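Local coordinates for molybdopterin-guanine dinucleotide biosynthesis protein B (Escherichia coli, PDB 1NP6) that binds GTP, hydrolyses it weakly, and may act as an adapter for efficient biosynthesis and use of the molybdopterin guanine dinucleotide cofactor, at residues 129-134 and 138-143. Numbering follows the deposited sequence.
Sequences EELVID and IAVASD
Val140 meets Leu131 and Ile133 with one methyl each, a worked example of a loop touching a strand through branched aliphatic side chains. Strand 137-142 belongs to the parallel sheet of this P-loop NTPase-type fold, where Val140 shares backbone hydrogen bonds with Ala151 and Leu153 of the adjoining strand. The loop before it, after strand 116-120, passes over one face of that sheet; helix 158-170 packs against Ile138 and Ala139, whose side chains leave the strand on the other face. Leu131 and Ile133 both set out from the backbone toward the strand. The closer touch is Ile133 CD1 to Val140 CG2, at 4.1 Å, the two side chains crossing at about a right angle. In Ile133 CD1 lies anti to CA (chi2 171°), and this extended arm brings it to the valine methyl. Leu131 CD1 reaches the other branch, Val140 CG1, at 4.5 Å; Leu131 also rests on Val118 and Trp14, and its side chain lies about 7 Å from that of Thr17, an inferred GTP-binding residue. With 90 Å² buried in all and methyl groups as the sole meeting points, the contact is light and nondirectional, its cohesion coming from dispersion and the exclusion of water.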
# COMPACT_ATOMS: atom_id res chain seq x y z
N GLU B 129 20.44 -30.30 15.69
CA GLU B 129 20.39 -30.04 17.12
C GLU B 129 20.30 -28.56 17.43
O GLU B 129 19.84 -28.18 18.51
CB GLU B 129 21.62 -30.64 17.82
CG GLU B 129 21.68 -32.17 17.82
CD GLU B 129 22.37 -32.75 16.59
OE1 GLU B 129 23.20 -32.05 15.96
OE2 GLU B 129 22.10 -33.92 16.25
N GLU B 130 20.72 -27.71 16.49
CA GLU B 130 20.67 -26.26 16.70
C GLU B 130 19.35 -25.58 16.28
O GLU B 130 19.21 -24.36 16.40
CB GLU B 130 21.91 -25.54 16.12
CG GLU B 130 22.13 -25.69 14.62
CD GLU B 130 23.41 -25.02 14.13
OE1 GLU B 130 24.36 -25.75 13.74
OE2 GLU B 130 23.47 -23.77 14.12
N LEU B 131 18.37 -26.38 15.83
CA LEU B 131 17.02 -25.88 15.57
C LEU B 131 16.30 -25.46 16.86
O LEU B 131 16.26 -26.22 17.83
CB LEU B 131 16.17 -26.94 14.87
CG LEU B 131 16.35 -27.15 13.37
CD1 LEU B 131 15.55 -28.37 12.92
CD2 LEU B 131 15.96 -25.92 12.56
N VAL B 132 15.73 -24.25 16.85
CA VAL B 132 14.94 -23.75 17.98
C VAL B 132 13.44 -23.91 17.70
O VAL B 132 12.86 -23.21 16.87
CB VAL B 132 15.33 -22.27 18.38
CG1 VAL B 132 16.80 -22.17 18.73
CG2 VAL B 132 14.99 -21.27 17.28
N ILE B 133 12.82 -24.87 18.39
CA ILE B 133 11.41 -25.20 18.20
C ILE B 133 10.57 -24.80 19.42
O ILE B 133 10.35 -25.62 20.32
CB ILE B 133 11.23 -26.72 17.93
CG1 ILE B 133 12.09 -27.17 16.73
CG2 ILE B 133 9.75 -27.06 17.71
CD1 ILE B 133 12.13 -28.68 16.52
N ASP B 134 10.11 -23.54 19.43
CA ASP B 134 9.28 -23.00 20.51
C ASP B 134 7.83 -23.48 20.42
O ASP B 134 7.51 -24.33 19.58
CB ASP B 134 9.37 -21.46 20.55
CG ASP B 134 8.82 -20.81 19.29
OD1 ASP B 134 9.55 -20.03 18.65
OD2 ASP B 134 7.66 -21.01 18.86
N ILE B 138 4.18 -25.64 14.40
CA ILE B 138 3.22 -26.71 14.09
C ILE B 138 3.83 -27.84 13.24
O ILE B 138 3.22 -28.92 13.09
CB ILE B 138 1.93 -26.12 13.43
CG1 ILE B 138 2.23 -25.54 12.02
CG2 ILE B 138 1.30 -25.07 14.36
CD1 ILE B 138 0.96 -25.16 11.21
N ALA B 139 5.01 -27.59 12.68
CA ALA B 139 5.71 -28.57 11.83
C ALA B 139 7.12 -28.10 11.48
O ALA B 139 7.40 -26.91 11.55
CB ALA B 139 4.91 -28.78 10.56
N VAL B 140 8.00 -29.04 11.13
CA VAL B 140 9.30 -28.75 10.52
C VAL B 140 9.30 -29.40 9.13
O VAL B 140 9.12 -30.60 9.04
CB VAL B 140 10.47 -29.36 11.34
CG1 VAL B 140 11.81 -29.17 10.63
CG2 VAL B 140 10.54 -28.74 12.77
N ALA B 141 9.49 -28.60 8.07
CA ALA B 141 9.68 -29.14 6.70
C ALA B 141 11.17 -29.35 6.46
O ALA B 141 11.97 -28.41 6.54
CB ALA B 141 9.10 -28.19 5.67
N SER B 142 11.54 -30.60 6.19
CA SER B 142 12.93 -31.00 6.16
C SER B 142 13.29 -31.87 4.94
O SER B 142 12.44 -32.52 4.38
CB SER B 142 13.27 -31.84 7.39
OG SER B 142 14.67 -32.04 7.46
N ASP B 143 14.58 -31.91 4.57
CA ASP B 143 15.01 -32.83 3.52
C ASP B 143 15.67 -34.10 4.10
O ASP B 143 16.10 -34.99 3.37
CB ASP B 143 15.84 -32.13 2.43
CG ASP B 143 17.21 -31.67 2.90
OD1 ASP B 143 17.53 -31.65 4.11
OD2 ASP B 143 18.07 -31.30 2.08